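Local coordinates for Pol protein (Human T-cell leukemia virus type I, PDB 6TJU) that forms the C-terminal, SH3-like domain of the deltaretroviral integrase, which probably binds DNA during insertion of the viral genome into a host chromosome, at residues Leu32-Ile41 / Ala48-Leu56. Residues are numbered along the deposited sequence; the frame is centred on the assembly and turned at random.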
ATOM      1  N   LEU A  32       6.594  -2.879   1.288  1.00 49.68           N
ATOM      2  CA  LEU A  32       7.833  -3.316   1.964  1.00 45.90           C
ATOM      3  C   LEU A  32       7.883  -4.829   1.908  1.00 56.35           C
ATOM      4  O   LEU A  32       8.962  -5.359   1.832  1.00 55.10           O
ATOM      5  CB  LEU A  32       7.838  -2.855   3.414  1.00 50.39           C
ATOM      6  CG  LEU A  32       7.847  -1.346   3.637  1.00 52.28           C
ATOM      7  CD1 LEU A  32       7.898  -1.050   5.110  1.00 52.03           C
ATOM      8  CD2 LEU A  32       9.005  -0.647   2.916  1.00 63.86           C
ATOM      9  N   GLN A  33       6.727  -5.480   1.980  1.00 56.36           N
ATOM     10  CA  GLN A  33       6.619  -6.919   1.712  1.00 51.91           C
ATOM     11  C   GLN A  33       5.208  -7.239   1.273  1.00 53.28           C
ATOM     12  O   GLN A  33       4.286  -6.448   1.623  1.00 51.74           O
ATOM     13  CB  GLN A  33       6.953  -7.718   2.963  1.00 62.53           C
ATOM     14  CG  GLN A  33       7.509  -9.085   2.622  1.00 68.34           C
ATOM     15  CD  GLN A  33       8.211  -9.522   3.864  1.00 71.95           C
ATOM     16  OE1 GLN A  33       7.722 -10.371   4.592  1.00 80.41           O
ATOM     17  NE2 GLN A  33       9.296  -8.825   4.159  1.00 72.22           N
ATOM     18  N   GLU A  34       5.096  -8.372   0.566  1.00 61.83           N
ATOM     19  CA  GLU A  34       3.844  -8.996   0.053  1.00 70.32           C
ATOM     20  C   GLU A  34       3.637 -10.394   0.674  1.00 63.84           C
ATOM     21  O   GLU A  34       4.600 -11.128   0.850  1.00 63.82           O
ATOM     22  CB  GLU A  34       3.945  -9.181  -1.460  1.00 66.83           C
ATOM     23  CG  GLU A  34       4.518  -8.004  -2.194  1.00 68.67           C
ATOM     24  CD  GLU A  34       3.431  -7.215  -2.865  1.00 78.43           C
ATOM     25  OE1 GLU A  34       3.738  -6.367  -3.729  1.00 90.04           O
ATOM     26  OE2 GLU A  34       2.283  -7.479  -2.500  1.00 77.69           O
ATOM     27  N   ALA A  35       2.395 -10.766   0.956  1.00 62.95           N
ATOM     28  CA  ALA A  35       1.990 -12.089   1.454  1.00 58.42           C
ATOM     29  C   ALA A  35       0.669 -12.425   0.791  1.00 60.24           C
ATOM     30  O   ALA A  35       0.143 -11.550   0.076  1.00 60.05           O
ATOM     31  CB  ALA A  35       1.851 -12.035   2.951  1.00 69.34           C
ATOM     32  N   ALA A  36       0.143 -13.620   1.054  1.00 56.73           N
ATOM     33  CA  ALA A  36      -1.149 -14.059   0.500  1.00 57.31           C
ATOM     34  C   ALA A  36      -2.218 -13.101   1.020  1.00 51.36           C
ATOM     35  O   ALA A  36      -2.339 -12.925   2.234  1.00 60.50           O
ATOM     36  CB  ALA A  36      -1.443 -15.504   0.890  1.00 58.33           C
ATOM     37  N   GLY A  37      -2.907 -12.440   0.119  1.00 49.16           N
ATOM     38  CA  GLY A  37      -4.037 -11.557   0.467  1.00 60.18           C
ATOM     39  C   GLY A  37      -3.687 -10.207   1.091  1.00 58.20           C
ATOM     40  O   GLY A  37      -4.663  -9.528   1.499  1.00 58.09           O
ATOM     41  N   ALA A  38      -2.413  -9.784   1.194  1.00 49.73           N
ATOM     42  CA  ALA A  38      -2.070  -8.479   1.817  1.00 49.14           C
ATOM     43  C   ALA A  38      -0.683  -7.976   1.406  1.00 43.96           C
ATOM     44  O   ALA A  38       0.185  -8.796   1.079  1.00 46.41           O
ATOM     45  CB  ALA A  38      -2.180  -8.557   3.326  1.00 46.10           C
ATOM     46  N   ALA A  39      -0.492  -6.652   1.438  1.00 45.33           N
ATOM     47  CA  ALA A  39       0.837  -6.029   1.266  1.00 40.92           C
ATOM     48  C   ALA A  39       1.163  -5.201   2.503  1.00 46.63           C
ATOM     49  O   ALA A  39       0.225  -4.623   3.145  1.00 46.37           O
ATOM     50  CB  ALA A  39       0.874  -5.186   0.016  1.00 43.43           C
ATOM     51  N   LEU A  40       2.446  -5.141   2.847  1.00 45.85           N
ATOM     52  CA  LEU A  40       2.906  -4.326   4.000  1.00 47.84           C
ATOM     53  C   LEU A  40       3.233  -2.920   3.494  1.00 43.87           C
ATOM     54  O   LEU A  40       4.211  -2.738   2.754  1.00 46.41           O
ATOM     55  CB  LEU A  40       4.101  -4.987   4.677  1.00 45.96           C
ATOM     56  CG  LEU A  40       4.579  -4.297   5.942  1.00 46.94           C
ATOM     57  CD1 LEU A  40       3.520  -4.307   7.029  1.00 53.18           C
ATOM     58  CD2 LEU A  40       5.831  -4.981   6.422  1.00 50.47           C
ATOM     59  N   ILE A  41       2.403  -1.973   3.889  1.00 44.82           N
ATOM     60  CA  ILE A  41       2.425  -0.582   3.377  1.00 46.18           C
ATOM     61  C   ILE A  41       2.868   0.343   4.493  1.00 45.66           C
ATOM     62  O   ILE A  41       2.319   0.271   5.573  1.00 46.65           O
ATOM     63  CB  ILE A  41       1.045  -0.160   2.856  1.00 48.41           C
ATOM     64  CG1 ILE A  41       0.471  -1.116   1.796  1.00 47.85           C
ATOM     65  CG2 ILE A  41       1.160   1.269   2.369  1.00 44.00           C
ATOM     66  CD1 ILE A  41       1.406  -1.426   0.626  1.00 57.65           C
ATOM     67  N   ALA A  48       3.938   0.451   9.782  1.00 50.45           N
ATOM     68  CA  ALA A  48       3.425  -0.189   8.561  1.00 44.19           C
ATOM     69  C   ALA A  48       2.334  -1.208   8.914  1.00 47.64           C
ATOM     70  O   ALA A  48       2.290  -1.823  10.028  1.00 47.09           O
ATOM     71  CB  ALA A  48       4.555  -0.793   7.798  1.00 44.97           C
ATOM     72  N   GLN A  49       1.446  -1.376   7.963  1.00 54.46           N
ATOM     73  CA  GLN A  49       0.211  -2.138   8.157  1.00 54.03           C
ATOM     74  C   GLN A  49       0.093  -3.093   6.977  1.00 55.05           C
ATOM     75  O   GLN A  49       0.482  -2.734   5.827  1.00 52.79           O
ATOM     76  CB  GLN A  49      -0.965  -1.183   8.296  1.00 60.96           C
ATOM     77  CG  GLN A  49      -2.208  -1.879   8.822  1.00 74.81           C
ATOM     78  CD  GLN A  49      -3.189  -0.878   9.367  1.00 79.33           C
ATOM     79  OE1 GLN A  49      -2.877   0.311   9.485  1.00 75.94           O
ATOM     80  NE2 GLN A  49      -4.382  -1.352   9.689  1.00 92.18           N
ATOM     81  N   TRP A  50      -0.348  -4.300   7.298  1.00 53.81           N
ATOM     82  CA  TRP A  50      -0.742  -5.341   6.338  1.00 51.44           C
ATOM     83  C   TRP A  50      -2.133  -4.977   5.814  1.00 55.50           C
ATOM     84  O   TRP A  50      -3.112  -5.033   6.584  1.00 50.47           O
ATOM     85  CB  TRP A  50      -0.694  -6.710   7.014  1.00 56.46           C
ATOM     86  CG  TRP A  50       0.690  -7.201   7.263  1.00 54.24           C
ATOM     87  CD1 TRP A  50       1.352  -7.257   8.457  1.00 62.30           C
ATOM     88  CD2 TRP A  50       1.555  -7.775   6.284  1.00 54.34           C
ATOM     89  NE1 TRP A  50       2.593  -7.811   8.283  1.00 63.52           N
ATOM     90  CE2 TRP A  50       2.746  -8.127   6.952  1.00 61.98           C
ATOM     91  CE3 TRP A  50       1.431  -8.018   4.911  1.00 52.72           C
ATOM     92  CZ2 TRP A  50       3.818  -8.728   6.284  1.00 60.78           C
ATOM     93  CZ3 TRP A  50       2.498  -8.593   4.253  1.00 55.02           C
ATOM     94  CH2 TRP A  50       3.679  -8.921   4.924  1.00 56.93           C
ATOM     95  N   ILE A  51      -2.183  -4.515   4.569  1.00 50.44           N
ATOM     96  CA  ILE A  51      -3.434  -4.058   3.915  1.00 52.41           C
ATOM     97  C   ILE A  51      -3.892  -5.192   3.029  1.00 49.77           C
ATOM     98  O   ILE A  51      -3.140  -5.640   2.164  1.00 48.63           O
ATOM     99  CB  ILE A  51      -3.275  -2.779   3.075  1.00 51.23           C
ATOM    100  CG1 ILE A  51      -2.479  -1.679   3.778  1.00 56.81           C
ATOM    101  CG2 ILE A  51      -4.655  -2.307   2.639  1.00 48.47           C
ATOM    102  CD1 ILE A  51      -3.207  -1.095   4.958  1.00 57.23           C
ATOM    103  N   PRO A  52      -5.154  -5.624   3.198  1.00 49.03           N
ATOM    104  CA  PRO A  52      -5.699  -6.667   2.348  1.00 47.34           C
ATOM    105  C   PRO A  52      -5.847  -6.111   0.926  1.00 46.44           C
ATOM    106  O   PRO A  52      -6.040  -4.890   0.778  1.00 46.08           O
ATOM    107  CB  PRO A  52      -7.046  -6.991   2.986  1.00 47.44           C
ATOM    108  CG  PRO A  52      -7.446  -5.706   3.652  1.00 48.41           C
ATOM    109  CD  PRO A  52      -6.159  -5.083   4.143  1.00 54.59           C
ATOM    110  N   TRP A  53      -5.787  -7.031  -0.050  1.00 47.67           N
ATOM    111  CA  TRP A  53      -5.863  -6.730  -1.499  1.00 50.50           C
ATOM    112  C   TRP A  53      -7.099  -5.886  -1.836  1.00 56.86           C
ATOM    113  O   TRP A  53      -6.991  -5.052  -2.744  1.00 54.56           O
ATOM    114  CB  TRP A  53      -5.827  -8.009  -2.335  1.00 53.65           C
ATOM    115  CG  TRP A  53      -4.489  -8.670  -2.335  1.00 56.58           C
ATOM    116  CD1 TRP A  53      -3.288  -8.134  -1.941  1.00 59.67           C
ATOM    117  CD2 TRP A  53      -4.225  -9.996  -2.812  1.00 63.76           C
ATOM    118  NE1 TRP A  53      -2.298  -9.067  -2.087  1.00 58.90           N
ATOM    119  CE2 TRP A  53      -2.843 -10.206  -2.643  1.00 66.97           C
ATOM    120  CE3 TRP A  53      -5.018 -11.016  -3.371  1.00 70.95           C
ATOM    121  CZ2 TRP A  53      -2.248 -11.414  -3.020  1.00 71.86           C
ATOM    122  CZ3 TRP A  53      -4.428 -12.213  -3.733  1.00 72.18           C
ATOM    123  CH2 TRP A  53      -3.054 -12.400  -3.561  1.00 75.05           C
ATOM    124  N   ARG A  54      -8.249  -6.135  -1.202  1.00 54.60           N
ATOM    125  CA  ARG A  54      -9.488  -5.442  -1.571  1.00 54.07           C
ATOM    126  C   ARG A  54      -9.307  -3.947  -1.274  1.00 55.78           C
ATOM    127  O   ARG A  54      -9.997  -3.188  -1.897  1.00 54.69           O
ATOM    128  CB  ARG A  54     -10.709  -6.070  -0.888  1.00 64.74           C
ATOM    129  CG  ARG A  54     -10.775  -5.821   0.607  1.00 63.25           C
ATOM    130  CD  ARG A  54     -12.101  -6.268   1.175  1.00 71.68           C
ATOM    131  NE  ARG A  54     -12.165  -5.624   2.466  1.00 73.79           N
ATOM    132  CZ  ARG A  54     -11.518  -6.072   3.532  1.00 81.64           C
ATOM    133  NH1 ARG A  54     -10.838  -7.223   3.479  1.00 83.18           N
ATOM    134  NH2 ARG A  54     -11.583  -5.374   4.659  1.00 92.28           N
ATOM    135  N   LEU A  55      -8.389  -3.540  -0.396  1.00 50.84           N
ATOM    136  CA  LEU A  55      -8.119  -2.104  -0.120  1.00 48.61           C
ATOM    137  C   LEU A  55      -6.851  -1.576  -0.813  1.00 51.17           C
ATOM    138  O   LEU A  55      -6.295  -0.535  -0.366  1.00 48.39           O
ATOM    139  CB  LEU A  55      -8.092  -1.927   1.394  1.00 47.88           C
ATOM    140  CG  LEU A  55      -9.420  -2.280   2.055  1.00 51.27           C
ATOM    141  CD1 LEU A  55      -9.238  -2.298   3.553  1.00 57.60           C
ATOM    142  CD2 LEU A  55     -10.548  -1.333   1.663  1.00 53.26           C
ATOM    143  N   LEU A  56      -6.438  -2.236  -1.897  1.00 45.61           N
ATOM    144  CA  LEU A  56      -5.251  -1.859  -2.692  1.00 45.01           C
ATOM    145  C   LEU A  56      -5.610  -1.702  -4.160  1.00 43.80           C
ATOM    146  O   LEU A  56      -6.512  -2.388  -4.662  1.00 46.12           O
ATOM    147  CB  LEU A  56      -4.143  -2.904  -2.583  1.00 44.83           C
ATOM    148  CG  LEU A  56      -3.568  -3.088  -1.189  1.00 41.51           C
ATOM    149  CD1 LEU A  56      -2.521  -4.188  -1.235  1.00 42.05           C
ATOM    150  CD2 LEU A  56      -2.972  -1.774  -0.715  1.00 42.51           C
TER
HETATM  151  O   HOH W   1       0.303  -9.474  -1.812  1.00 62.23           O
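Trp50 and Trp53 each turn one indole face to the 33-41 hairpin, Trp50 to Leu40 and Trp53 to Gly37, in this SH3-like integrase domain. Over the Trp50 five-membered ring sits Leu40 CD1, 3.8 Å from the centroid and 6° off the normal, a clear CH-pi contact; Leu40 CB meets the same face nearer the rim, and Ala38 O lies in plane at the edge. With Trp50 CG anti to the backbone carbonyl carbon (chi1 -73°), the indole reaches across strand 38-41 to the next strand, where Ala35 CB approaches CZ3 obliquely at 3.7 Å. Trp53 packs on the type II turn of residues 35-38: Gly37 CA stands 3.7 Å from the centroid of the six-membered ring, again CH-pi. At the ring's edge a water accepts from Trp53 NE1 and is hydrogen-bonded to Ala35 O and Glu34 OE2, while Glu34 OE1 is hydrogen-bonded to the Tyr13 hydroxyl.

The backbone evidence is an antiparallel ladder: Ala39 and Ile51 exchange two bonds, as do Ile41 and Gln49, the straightest being Ile41 N to Gln49 O (2.8 Å, 177°). On the sheet face away from the Leu40-Trp50 pair, Ile41 and Ile51 cross at about a right angle, CG1 to CG1 3.6 Å, and Leu56 CD1 reaches Ala39 CB at 3.8 Å; strand 12-15 covers this buried side through Tyr13 and Phe15. Beyond the ladder, Trp53 N donates to Gly37 O over 3.1 Å, from above the carbonyl plane.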